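Local coordinates for protein geranylgeranyl pyrophosphate synthetase (Pyrococcus horikoshii, PDB 1WY0) that probably catalyses the chain-elongating condensation of isopentenyl diphosphate with allylic diphosphates to make geranylgeranyl diphosphate, at residues 284-287 / 288-291; 12-15 / 16-19; 304-307 / 308-312; 128-132 / 133-137; 142-145 / 146-149. All coordinates share one frame; numbering follows the deposited sequence.

Contact 1 (284-287 / 288-291); sequences KSDV and MEAI
Two amphipathic turns near the start of helix 283-296 carry this contact, and their outer face is organised round Asp286 and Glu289, three residues apart. The two carboxylates come near without bonding: Asp286 OD1 and Glu289 OE1 are 4.1 Å apart, with their planes turned 35° from each other. A water molecule takes up the gap, giving one hydrogen to Asp286 OD1 at 2.7 Å and the other to Glu289 OE1 at 2.6 Å. Its oxygen also accepts a bond from Ser285 OG at 3.1 Å, so the serine hydroxyl acts as the donor that a site rich in acceptors requires. Glu289 reaches the water because CG stands anti to the backbone N (chi1 166°) and the chain runs on extended. Its other oxygen, OE2, forms a salt bridge with Arg261, which probably offsets part of the like-charge repulsion.

On a different side of the helix lie branched aliphatic chains. Val287 and Ile291 run alongside each other and point the same way, with Val287 CG1 4.1 Å from Ile291 CD1. Small Ala290 lets the helix come close to Ile238 of helix 236-240 and to Ile265, while Val287 touches Arg239. The backbone beneath is regular: Ile291 N bonds to Val287 O at 3.0 Å, and Glu289 N to Ser285 O at 2.9 Å. Polar residues bridged by water on one side, with alanine and isoleucine buried on another, are characteristic of an amphipathic surface helix in an all-helical fold.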
loop_
_atom_site.group_PDB
_atom_site.type_symbol
_atom_site.label_atom_id
_atom_site.label_comp_id
_atom_site.label_asym_id
_atom_site.label_seq_id
_atom_site.Cartn_x
_atom_site.Cartn_y
_atom_site.Cartn_z
ATOM N N LYS A 284 -38.280 8.497 6.023
ATOM C CA LYS A 284 -38.781 8.634 4.656
ATOM C C LYS A 284 -39.078 10.110 4.389
ATOM O O LYS A 284 -38.750 10.640 3.332
ATOM C CB LYS A 284 -40.078 7.831 4.462
ATOM C CG LYS A 284 -40.021 6.367 4.898
ATOM C CD LYS A 284 -41.406 5.709 4.834
ATOM C CE LYS A 284 -41.376 4.256 5.336
ATOM N NZ LYS A 284 -42.736 3.606 5.314
ATOM N N SER A 285 -39.704 10.764 5.361
ATOM C CA SER A 285 -40.058 12.175 5.244
ATOM C C SER A 285 -38.851 13.110 5.189
ATOM O O SER A 285 -38.843 14.052 4.409
ATOM C CB SER A 285 -40.960 12.589 6.410
ATOM O OG SER A 285 -41.340 13.952 6.299
ATOM N N ASP A 286 -37.840 12.852 6.016
ATOM C CA ASP A 286 -36.647 13.700 6.036
ATOM C C ASP A 286 -35.827 13.528 4.769
ATOM O O ASP A 286 -35.282 14.498 4.235
ATOM C CB ASP A 286 -35.764 13.389 7.243
ATOM C CG ASP A 286 -36.446 13.674 8.557
ATOM O OD1 ASP A 286 -37.183 14.674 8.649
ATOM O OD2 ASP A 286 -36.232 12.897 9.510
ATOM N N VAL A 287 -35.725 12.284 4.304
ATOM C CA VAL A 287 -34.993 11.985 3.083
ATOM C C VAL A 287 -35.629 12.749 1.924
ATOM O O VAL A 287 -34.935 13.408 1.148
ATOM C CB VAL A 287 -35.025 10.473 2.761
ATOM C CG1 VAL A 287 -34.682 10.231 1.285
ATOM C CG2 VAL A 287 -34.038 9.742 3.646
ATOM N N MET A 288 -36.950 12.663 1.812
ATOM C CA MET A 288 -37.656 13.349 0.737
ATOM C C MET A 288 -37.582 14.861 0.883
ATOM O O MET A 288 -37.446 15.570 -0.103
ATOM C CB MET A 288 -39.124 12.912 0.681
ATOM C CG MET A 288 -39.885 13.527 -0.489
ATOM S SD MET A 288 -41.437 12.705 -0.858
ATOM C CE MET A 288 -40.829 11.076 -1.293
ATOM N N GLU A 289 -37.683 15.355 2.111
ATOM C CA GLU A 289 -37.604 16.792 2.341
ATOM C C GLU A 289 -36.229 17.306 1.918
ATOM O O GLU A 289 -36.098 18.452 1.496
ATOM C CB GLU A 289 -37.846 17.126 3.817
ATOM C CG GLU A 289 -37.435 18.551 4.183
ATOM C CD GLU A 289 -37.808 18.960 5.600
ATOM O OE1 GLU A 289 -38.044 18.079 6.459
ATOM O OE2 GLU A 289 -37.847 20.183 5.855
ATOM N N ALA A 290 -35.214 16.450 2.029
ATOM C CA ALA A 290 -33.842 16.806 1.659
ATOM C C ALA A 290 -33.667 16.798 0.144
ATOM O O ALA A 290 -33.000 17.660 -0.419
ATOM C CB ALA A 290 -32.857 15.840 2.304
ATOM N N ILE A 291 -34.268 15.819 -0.520
ATOM C CA ILE A 291 -34.171 15.753 -1.967
ATOM C C ILE A 291 -34.955 16.914 -2.576
ATOM O O ILE A 291 -34.573 17.460 -3.612
ATOM C CB ILE A 291 -34.697 14.407 -2.489
ATOM C CG1 ILE A 291 -33.719 13.305 -2.072
ATOM C CG2 ILE A 291 -34.882 14.454 -3.998
ATOM C CD1 ILE A 291 -34.120 11.901 -2.471
HETATM O O HOH W 1 -39.169 15.888 7.232
#

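Contact 2 (12-15 / 16-19); sequences KEKA and KLID
Two i to i+4 backbone bonds tie Lys14 to Ile18 and Ala15 to Asp19 in helix 3-25, the first at 3.2 Å from Ile18 N to Lys14 O and nearly straight at 173°, the second shorter, 2.7 Å from Asp19 N to Ala15 O. Both donors approach almost along the C=O direction. The i to i+4 pairs just before them are stretched, Leu17 N standing 4.3 Å from Glu13 O.

Side chains meet this backbone more than they meet each other. Asp19 folds back over the preceding turn: CG lies anti to its own carbonyl carbon (chi1 -81°), which brings OD2 to 3.3 Å from Ala15 O. Both atoms are acceptors, so no bond joins them. The carboxylate is instead engaged through OD1, in a salt bridge with Arg48, and Ala15 also touches that arginine; the small methyl of Ala15 lets the arginine lie close to the helix.

Ile18 turns inward. Its CG1 rests 3.4 Å from Lys14 O, while the side chain packs on Pro51 and Leu55 of helix 49-57 and on Ile69, Ala72 and Val73 of helix 69-90. Leu17 leans over the same carbonyl, with CG 3.8 Å from Lys14 O, and its CD1 comes within 4.4 Å of Lys14 CD. The aliphatic part of Lys14 thus adds to the apolar side of the helix, and the side chain also touches Phe52 and Pro65. With Lys16 among the exposed residues, the pattern is that of an N-terminal helix packed against helices 49-57 and 69-90 of the helical prenyl synthase fold.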
loop_
_atom_site.group_PDB
_atom_site.type_symbol
_atom_site.label_atom_id
_atom_site.label_comp_id
_atom_site.label_asym_id
_atom_site.label_seq_id
_atom_site.Cartn_x
_atom_site.Cartn_y
_atom_site.Cartn_z
ATOM N N LYS A 12 -16.881 -8.587 -21.319
ATOM C CA LYS A 12 -16.836 -9.867 -20.617
ATOM C C LYS A 12 -15.851 -10.816 -21.282
ATOM O O LYS A 12 -15.296 -11.703 -20.632
ATOM C CB LYS A 12 -18.222 -10.513 -20.597
ATOM C CG LYS A 12 -18.312 -11.763 -19.732
ATOM C CD LYS A 12 -19.689 -12.405 -19.838
ATOM C CE LYS A 12 -19.931 -13.404 -18.712
ATOM N NZ LYS A 12 -20.725 -12.833 -17.583
ATOM N N GLU A 13 -15.648 -10.627 -22.584
ATOM C CA GLU A 13 -14.728 -11.456 -23.356
ATOM C C GLU A 13 -13.294 -11.186 -22.909
ATOM O O GLU A 13 -12.517 -12.115 -22.680
ATOM C CB GLU A 13 -14.875 -11.138 -24.847
ATOM C CG GLU A 13 -14.266 -12.159 -25.781
ATOM C CD GLU A 13 -14.168 -11.647 -27.208
ATOM O OE1 GLU A 13 -15.224 -11.447 -27.853
ATOM O OE2 GLU A 13 -13.028 -11.445 -27.687
ATOM N N LYS A 14 -12.950 -9.907 -22.792
ATOM C CA LYS A 14 -11.615 -9.501 -22.363
ATOM C C LYS A 14 -11.380 -9.855 -20.891
ATOM O O LYS A 14 -10.273 -10.216 -20.497
ATOM C CB LYS A 14 -11.432 -7.992 -22.561
ATOM C CG LYS A 14 -11.618 -7.507 -23.993
ATOM C CD LYS A 14 -10.352 -7.713 -24.808
ATOM C CE LYS A 14 -10.433 -7.033 -26.168
ATOM N NZ LYS A 14 -9.148 -7.135 -26.914
ATOM N N ALA A 15 -12.433 -9.748 -20.086
ATOM C CA ALA A 15 -12.358 -10.049 -18.660
ATOM C C ALA A 15 -11.703 -11.402 -18.385
ATOM O O ALA A 15 -10.939 -11.542 -17.426
ATOM C CB ALA A 15 -13.754 -10.010 -18.050
ATOM N N LYS A 16 -11.999 -12.391 -19.225
ATOM C CA LYS A 16 -11.435 -13.727 -19.069
ATOM C C LYS A 16 -9.913 -13.728 -19.018
ATOM O O LYS A 16 -9.318 -14.318 -18.120
ATOM C CB LYS A 16 -11.882 -14.639 -20.217
ATOM C CG LYS A 16 -13.283 -15.215 -20.071
ATOM C CD LYS A 16 -13.587 -16.173 -21.222
ATOM C CE LYS A 16 -14.789 -17.065 -20.927
ATOM N NZ LYS A 16 -15.438 -17.560 -22.185
ATOM N N LEU A 17 -9.290 -13.081 -19.999
ATOM C CA LEU A 17 -7.836 -13.013 -20.084
ATOM C C LEU A 17 -7.287 -12.318 -18.853
ATOM O O LEU A 17 -6.320 -12.763 -18.242
ATOM C CB LEU A 17 -7.413 -12.218 -21.322
ATOM C CG LEU A 17 -8.154 -12.448 -22.643
ATOM C CD1 LEU A 17 -7.966 -11.232 -23.544
ATOM C CD2 LEU A 17 -7.638 -13.716 -23.317
ATOM N N ILE A 18 -7.917 -11.205 -18.507
ATOM C CA ILE A 18 -7.506 -10.421 -17.364
ATOM C C ILE A 18 -7.632 -11.226 -16.086
ATOM O O ILE A 18 -6.729 -11.220 -15.258
ATOM C CB ILE A 18 -8.347 -9.140 -17.278
ATOM C CG1 ILE A 18 -8.146 -8.335 -18.563
ATOM C CG2 ILE A 18 -7.969 -8.337 -16.037
ATOM C CD1 ILE A 18 -6.739 -7.837 -18.775
ATOM N N ASP A 19 -8.738 -11.943 -15.937
ATOM C CA ASP A 19 -8.942 -12.726 -14.730
ATOM C C ASP A 19 -7.953 -13.859 -14.515
ATOM O O ASP A 19 -7.582 -14.138 -13.381
ATOM C CB ASP A 19 -10.379 -13.257 -14.664
ATOM C CG ASP A 19 -11.348 -12.210 -14.154
ATOM O OD1 ASP A 19 -10.922 -11.390 -13.316
ATOM O OD2 ASP A 19 -12.525 -12.207 -14.568
#

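Contact 3 (304-307 / 308-312); sequences AEIA and KDMIK
Lys308 reaches back along helix 299-315 to Glu305, one turn earlier, and each of its atoms finds a neighbour on the way. CB lies 3.7 Å from Glu305 O, and CG passes Ala304 O at a similar distance. CD comes nearer that carbonyl, 3.4 Å from Ala304 O, where chi2 (137°) sets it, and the bend at chi3 then swings CE and NZ toward Glu305. CE lies beside Glu305 OE1, and NZ closes a salt bridge with the carboxylate: 3.0 Å to Glu305 OE1, on the syn lone pair of that oxygen, with a weaker bond to OE2 at 3.2 Å. The two side chains run alongside each other, and the glutamate is itself bent at chi2.

Glu305 OE1 has a further donor in a water molecule 2.9 Å away, which gives its other hydrogen to Asp309 OD1 at 2.8 Å. Lysine suits this place, since its charge would partly offset the acidic cluster of Glu305, Asp309 and nearby Asp301. On another face Ile306 and Met310 meet aslant, Ile306 CG2 at 3.9 Å from Met310 SD; the flexible Met310 side chain also packs on Asn209 and Ile212 of helix 197-224. Ala307 touches Ile216 and Ile311 touches Ala213 of that helix. What results is a classic i to i+3 Glu-Lys ion pair, on a helix packed against helix 197-224.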
loop_
_atom_site.group_PDB
_atom_site.type_symbol
_atom_site.label_atom_id
_atom_site.label_comp_id
_atom_site.label_asym_id
_atom_site.label_seq_id
_atom_site.Cartn_x
_atom_site.Cartn_y
_atom_site.Cartn_z
ATOM N N ALA A 304 -26.300 16.318 -13.243
ATOM C CA ALA A 304 -26.605 15.452 -14.382
ATOM C C ALA A 304 -26.012 16.043 -15.666
ATOM O O ALA A 304 -25.425 15.329 -16.486
ATOM C CB ALA A 304 -28.115 15.287 -14.525
ATOM N N GLU A 305 -26.163 17.355 -15.825
ATOM C CA GLU A 305 -25.658 18.052 -17.005
ATOM C C GLU A 305 -24.143 18.043 -17.054
ATOM O O GLU A 305 -23.552 17.825 -18.111
ATOM C CB GLU A 305 -26.159 19.500 -17.026
ATOM C CG GLU A 305 -27.633 19.622 -17.339
ATOM C CD GLU A 305 -28.185 18.380 -18.014
ATOM O OE1 GLU A 305 -27.701 18.025 -19.111
ATOM O OE2 GLU A 305 -29.102 17.752 -17.439
ATOM N N ILE A 306 -23.513 18.289 -15.912
ATOM C CA ILE A 306 -22.063 18.282 -15.858
ATOM C C ILE A 306 -21.549 16.931 -16.328
ATOM O O ILE A 306 -20.612 16.851 -17.123
ATOM C CB ILE A 306 -21.559 18.540 -14.431
ATOM C CG1 ILE A 306 -21.773 20.008 -14.077
ATOM C CG2 ILE A 306 -20.099 18.163 -14.311
ATOM C CD1 ILE A 306 -21.262 20.971 -15.145
ATOM N N ALA A 307 -22.177 15.869 -15.834
ATOM C CA ALA A 307 -21.788 14.515 -16.205
ATOM C C ALA A 307 -21.927 14.298 -17.712
ATOM O O ALA A 307 -21.015 13.774 -18.356
ATOM C CB ALA A 307 -22.641 13.506 -15.448
ATOM N N LYS A 308 -23.068 14.702 -18.271
ATOM C CA LYS A 308 -23.301 14.544 -19.705
ATOM C C LYS A 308 -22.299 15.350 -20.526
ATOM O O LYS A 308 -21.777 14.867 -21.531
ATOM C CB LYS A 308 -24.731 14.958 -20.065
ATOM C CG LYS A 308 -25.734 13.814 -19.988
ATOM C CD LYS A 308 -27.027 14.249 -19.323
ATOM C CE LYS A 308 -28.084 14.608 -20.353
ATOM N NZ LYS A 308 -29.133 15.514 -19.789
ATOM N N ASP A 309 -22.025 16.578 -20.100
ATOM C CA ASP A 309 -21.068 17.400 -20.820
ATOM C C ASP A 309 -19.699 16.728 -20.860
ATOM O O ASP A 309 -19.080 16.627 -21.919
ATOM C CB ASP A 309 -20.951 18.781 -20.177
ATOM C CG ASP A 309 -22.202 19.618 -20.363
ATOM O OD1 ASP A 309 -23.036 19.264 -21.229
ATOM O OD2 ASP A 309 -22.347 20.640 -19.654
ATOM N N MET A 310 -19.228 16.255 -19.713
ATOM C CA MET A 310 -17.928 15.596 -19.652
ATOM C C MET A 310 -17.896 14.381 -20.575
ATOM O O MET A 310 -16.870 14.060 -21.169
ATOM C CB MET A 310 -17.631 15.175 -18.214
ATOM C CG MET A 310 -17.233 16.334 -17.326
ATOM S SD MET A 310 -17.243 15.903 -15.591
ATOM C CE MET A 310 -15.662 15.111 -15.455
ATOM N N ILE A 311 -19.032 13.702 -20.680
ATOM C CA ILE A 311 -19.152 12.543 -21.548
ATOM C C ILE A 311 -19.023 13.010 -22.999
ATOM O O ILE A 311 -18.316 12.402 -23.802
ATOM C CB ILE A 311 -20.519 11.853 -21.359
ATOM C CG1 ILE A 311 -20.521 11.057 -20.054
ATOM C CG2 ILE A 311 -20.822 10.947 -22.537
ATOM C CD1 ILE A 311 -19.239 10.284 -19.796
ATOM N N LYS A 312 -19.717 14.093 -23.330
ATOM C CA LYS A 312 -19.665 14.627 -24.684
ATOM C C LYS A 312 -18.243 15.069 -24.999
ATOM O O LYS A 312 -17.710 14.757 -26.056
ATOM C CB LYS A 312 -20.620 15.813 -24.829
ATOM C CG LYS A 312 -22.097 15.431 -24.817
ATOM C CD LYS A 312 -22.452 14.434 -25.920
ATOM C CE LYS A 312 -23.963 14.188 -25.961
ATOM N NZ LYS A 312 -24.382 13.188 -26.994
HETATM O O HOH W 2 -25.618 18.108 -21.085
#

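Contact 4 (128-132 / 133-137); sequences AEIPP and EKKAR
The puckered ring of Pro131 has Lys134 CG over one of its faces, 3.8 Å from Pro131 CG and about 4 Å from CB and CD of the ring, the two side chains pointing the same way. The ring of Pro132 meets Pro132 of the second subunit, while the carboxylate of Glu133 bends back so that OE2 lies 3.5 Å from Pro132 C.

Beyond the prolines, Ile130 crosses the stem of Lys135, its CD1 a tight 3.4 Å from Lys135 CA. CG1 sits between the backbone N and the carbonyl carbon (chi1 52°), an orientation that directs CD1 at the helix. Lys135 stretches on to the loop, where NZ donates to Ala128 O at 3.2 Å and also bonds Ala126 O. A water donates to Ala128 O at 2.6 Å. Lys134 NZ goes the other way, to Asp195 and Ile191 O.

Pro131 occupies the N-cap, and Pro132 opens the helix, where a residue without an amide hydrogen costs no bond. Lys135 N to Pro131 O, 2.8 Å, begins the ladder. Proline in the first turn is a familiar signature of a helix N-terminus, here that of helix 132-159.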
loop_
_atom_site.group_PDB
_atom_site.type_symbol
_atom_site.label_atom_id
_atom_site.label_comp_id
_atom_site.label_asym_id
_atom_site.label_seq_id
_atom_site.Cartn_x
_atom_site.Cartn_y
_atom_site.Cartn_z
ATOM N N ALA A 128 5.277 -7.196 -17.266
ATOM C CA ALA A 128 4.897 -6.723 -18.594
ATOM C C ALA A 128 5.992 -7.007 -19.621
ATOM O O ALA A 128 7.180 -7.015 -19.291
ATOM C CB ALA A 128 4.598 -5.227 -18.554
ATOM N N GLU A 129 5.576 -7.234 -20.866
ATOM C CA GLU A 129 6.503 -7.514 -21.962
ATOM C C GLU A 129 6.525 -6.322 -22.910
ATOM O O GLU A 129 5.876 -6.345 -23.955
ATOM C CB GLU A 129 6.056 -8.742 -22.759
ATOM C CG GLU A 129 4.565 -8.846 -23.045
ATOM C CD GLU A 129 3.829 -9.693 -22.017
ATOM O OE1 GLU A 129 4.505 -10.305 -21.159
ATOM O OE2 GLU A 129 2.577 -9.725 -22.059
ATOM N N ILE A 130 7.269 -5.283 -22.556
ATOM C CA ILE A 130 7.329 -4.102 -23.404
ATOM C C ILE A 130 8.709 -3.461 -23.386
ATOM O O ILE A 130 9.515 -3.739 -22.495
ATOM C CB ILE A 130 6.275 -3.073 -22.966
ATOM C CG1 ILE A 130 6.405 -2.799 -21.467
ATOM C CG2 ILE A 130 4.882 -3.595 -23.287
ATOM C CD1 ILE A 130 5.385 -1.813 -20.936
ATOM N N PRO A 131 9.005 -2.605 -24.383
ATOM C CA PRO A 131 10.298 -1.924 -24.474
ATOM C C PRO A 131 10.590 -1.176 -23.181
ATOM O O PRO A 131 9.680 -0.616 -22.568
ATOM C CB PRO A 131 10.107 -0.972 -25.651
ATOM C CG PRO A 131 9.014 -1.502 -26.518
ATOM C CD PRO A 131 8.143 -2.228 -25.519
ATOM N N PRO A 132 11.863 -1.158 -22.750
ATOM C CA PRO A 132 12.276 -0.474 -21.521
ATOM C C PRO A 132 11.697 0.933 -21.403
ATOM O O PRO A 132 11.217 1.328 -20.343
ATOM C CB PRO A 132 13.797 -0.465 -21.633
ATOM C CG PRO A 132 14.075 -1.763 -22.314
ATOM C CD PRO A 132 13.026 -1.782 -23.410
ATOM N N GLU A 133 11.737 1.680 -22.500
ATOM C CA GLU A 133 11.231 3.047 -22.485
ATOM C C GLU A 133 9.723 3.067 -22.212
ATOM O O GLU A 133 9.206 3.880 -21.459
ATOM C CB GLU A 133 11.521 3.695 -23.843
ATOM C CG GLU A 133 12.878 4.406 -23.925
ATOM C CD GLU A 133 13.419 4.675 -22.540
ATOM O OE1 GLU A 133 13.622 5.834 -22.205
ATOM O OE2 GLU A 133 13.731 3.716 -21.840
ATOM N N LYS A 134 8.996 2.152 -22.888
ATOM C CA LYS A 134 7.562 2.067 -22.634
ATOM C C LYS A 134 7.284 1.703 -21.173
ATOM O O LYS A 134 6.547 2.369 -20.457
ATOM C CB LYS A 134 6.957 1.012 -23.564
ATOM C CG LYS A 134 7.003 1.426 -25.040
ATOM C CD LYS A 134 6.371 2.792 -25.302
ATOM C CE LYS A 134 6.321 3.137 -26.798
ATOM N NZ LYS A 134 5.241 4.093 -27.039
ATOM N N LYS A 135 7.893 0.575 -20.758
ATOM C CA LYS A 135 7.756 0.113 -19.377
ATOM C C LYS A 135 7.964 1.246 -18.374
ATOM O O LYS A 135 7.176 1.475 -17.465
ATOM C CB LYS A 135 8.814 -0.971 -19.145
ATOM C CG LYS A 135 8.465 -1.899 -17.978
ATOM C CD LYS A 135 8.836 -3.355 -18.270
ATOM C CE LYS A 135 8.754 -4.244 -17.025
ATOM N NZ LYS A 135 9.280 -5.573 -17.329
ATOM N N ALA A 136 9.107 1.935 -18.528
ATOM C CA ALA A 136 9.432 3.010 -17.598
ATOM C C ALA A 136 8.353 4.098 -17.587
ATOM O O ALA A 136 8.066 4.726 -16.579
ATOM C CB ALA A 136 10.780 3.608 -18.003
ATOM N N ARG A 137 7.764 4.336 -18.774
ATOM C CA ARG A 137 6.743 5.378 -18.875
ATOM C C ARG A 137 5.379 4.898 -18.366
ATOM O O ARG A 137 4.512 5.684 -18.010
ATOM C CB ARG A 137 6.637 5.801 -20.346
ATOM C CG ARG A 137 5.791 7.066 -20.517
ATOM C CD ARG A 137 5.504 7.394 -21.991
ATOM N NE ARG A 137 4.622 8.563 -22.071
ATOM C CZ ARG A 137 4.192 8.975 -23.280
ATOM N NH1 ARG A 137 4.556 8.336 -24.379
ATOM N NH2 ARG A 137 3.388 10.035 -23.354
HETATM O O HOH W 3 8.811 -8.469 -17.866
#

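Contact 5 (142-145 / 146-149); sequences IVKA and SNEL
Asn147 N bonds to Val143 O at 3.0 Å and Glu148 N to Lys144 O at 3.1 Å, backbone links within helix 132-159 that hold the polar side chains in place. Ser146 OG and Asn147 OD1 are each hydrogen-bonded to Ser119 OG of the second subunit, and Asn147 ND2 has a weak bond to Glu123 OE1 of the second subunit. Glu148 OE1 faces another helix of its own chain, in a salt bridge with Arg208.

Lys144 curls over its own helix, bent at chi2, chi3 and chi4, and crosses Asn147 and Glu148 at about right angles. Its NZ lies 3.6 Å from Asn147 CB, and its CE 3.7 Å from Glu148 CG. Although opposite in charge, Lys144 NZ and Glu148 OE2 stand 5.7 Å apart and form no ion pair. Val143 runs beside Asn147, CG1 being 3.7 Å from ND2, and packs on Phe122. Ala145, small enough for close helix contact, meets Ala184, while Leu149 touches Ile78 and lies about 4 Å from a bound mercury ion.

Buried polar groups satisfied by a partner subunit are consistent with this part of helix 132-159 contributing both to the subunit interface and to the core.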
loop_
_atom_site.group_PDB
_atom_site.type_symbol
_atom_site.label_atom_id
_atom_site.label_comp_id
_atom_site.label_asym_id
_atom_site.label_seq_id
_atom_site.Cartn_x
_atom_site.Cartn_y
_atom_site.Cartn_z
ATOM N N ILE A 142 1.302 4.989 -13.694
ATOM C CA ILE A 142 0.598 4.268 -12.653
ATOM C C ILE A 142 0.964 4.814 -11.280
ATOM O O ILE A 142 0.119 4.918 -10.409
ATOM C CB ILE A 142 0.903 2.761 -12.759
ATOM C CG1 ILE A 142 0.238 2.204 -14.033
ATOM C CG2 ILE A 142 0.425 2.032 -11.513
ATOM C CD1 ILE A 142 0.491 0.708 -14.298
ATOM N N VAL A 143 2.222 5.191 -11.101
ATOM C CA VAL A 143 2.659 5.738 -9.835
ATOM C C VAL A 143 2.009 7.092 -9.570
ATOM O O VAL A 143 1.513 7.343 -8.472
ATOM C CB VAL A 143 4.190 5.870 -9.799
ATOM C CG1 VAL A 143 4.604 6.961 -8.829
ATOM C CG2 VAL A 143 4.802 4.538 -9.384
ATOM N N LYS A 144 1.996 7.972 -10.560
ATOM C CA LYS A 144 1.377 9.275 -10.342
ATOM C C LYS A 144 -0.124 9.173 -10.098
ATOM O O LYS A 144 -0.683 9.973 -9.356
ATOM C CB LYS A 144 1.634 10.209 -11.517
ATOM C CG LYS A 144 0.654 11.389 -11.594
ATOM C CD LYS A 144 1.035 12.550 -10.660
ATOM C CE LYS A 144 0.619 12.332 -9.195
ATOM N NZ LYS A 144 1.770 12.591 -8.270
ATOM N N ALA A 145 -0.785 8.207 -10.719
ATOM C CA ALA A 145 -2.220 8.052 -10.511
ATOM C C ALA A 145 -2.421 7.490 -9.109
ATOM O O ALA A 145 -3.380 7.828 -8.419
ATOM C CB ALA A 145 -2.817 7.111 -11.556
ATOM N N SER A 146 -1.506 6.624 -8.695
ATOM C CA SER A 146 -1.558 6.045 -7.359
ATOM C C SER A 146 -1.508 7.181 -6.326
ATOM O O SER A 146 -2.343 7.249 -5.429
ATOM C CB SER A 146 -0.373 5.109 -7.145
ATOM O OG SER A 146 -0.328 4.659 -5.803
ATOM N N ASN A 147 -0.534 8.075 -6.467
ATOM C CA ASN A 147 -0.397 9.195 -5.546
ATOM C C ASN A 147 -1.666 10.074 -5.537
ATOM O O ASN A 147 -2.151 10.457 -4.474
ATOM C CB ASN A 147 0.827 10.056 -5.907
ATOM C CG ASN A 147 2.153 9.319 -5.732
ATOM O OD1 ASN A 147 2.351 8.564 -4.771
ATOM N ND2 ASN A 147 3.079 9.558 -6.655
ATOM N N GLU A 148 -2.205 10.382 -6.714
ATOM C CA GLU A 148 -3.422 11.198 -6.803
ATOM C C GLU A 148 -4.590 10.544 -6.080
ATOM O O GLU A 148 -5.409 11.218 -5.451
ATOM C CB GLU A 148 -3.843 11.397 -8.253
ATOM C CG GLU A 148 -3.100 12.445 -9.024
ATOM C CD GLU A 148 -3.664 12.540 -10.429
ATOM O OE1 GLU A 148 -4.838 12.966 -10.544
ATOM O OE2 GLU A 148 -2.957 12.180 -11.398
ATOM N N LEU A 149 -4.671 9.226 -6.221
ATOM C CA LEU A 149 -5.707 8.422 -5.604
ATOM C C LEU A 149 -5.658 8.582 -4.077
ATOM O O LEU A 149 -6.693 8.811 -3.456
ATOM C CB LEU A 149 -5.503 6.964 -6.025
ATOM C CG LEU A 149 -6.388 5.842 -5.498
ATOM C CD1 LEU A 149 -7.860 6.130 -5.774
ATOM C CD2 LEU A 149 -5.965 4.543 -6.181
#

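Overall arrangement
Four contacts span about two turns within a helix, in a chain with no strands; contact 4 is the loop leading into one, with the turn that follows. Contact 5 is the buried one, with its centre about 14 Å from that of the chain; contacts 2 and 4 lie at the surface, and contacts 1 and 3 are partly buried. Contacts 4 and 5 share helix 132-159, their nearest atoms about 5 Å apart, and both touch the second subunit, one through proline packing and the other through hydrogen bonds. Contacts 1 and 3 sit on successive helices and each uses a water between acidic groups; contact 2, like contact 1, pairs an acid with an outside arginine. Contacts 1 and 4 are farthest apart, about 53 Å between centres.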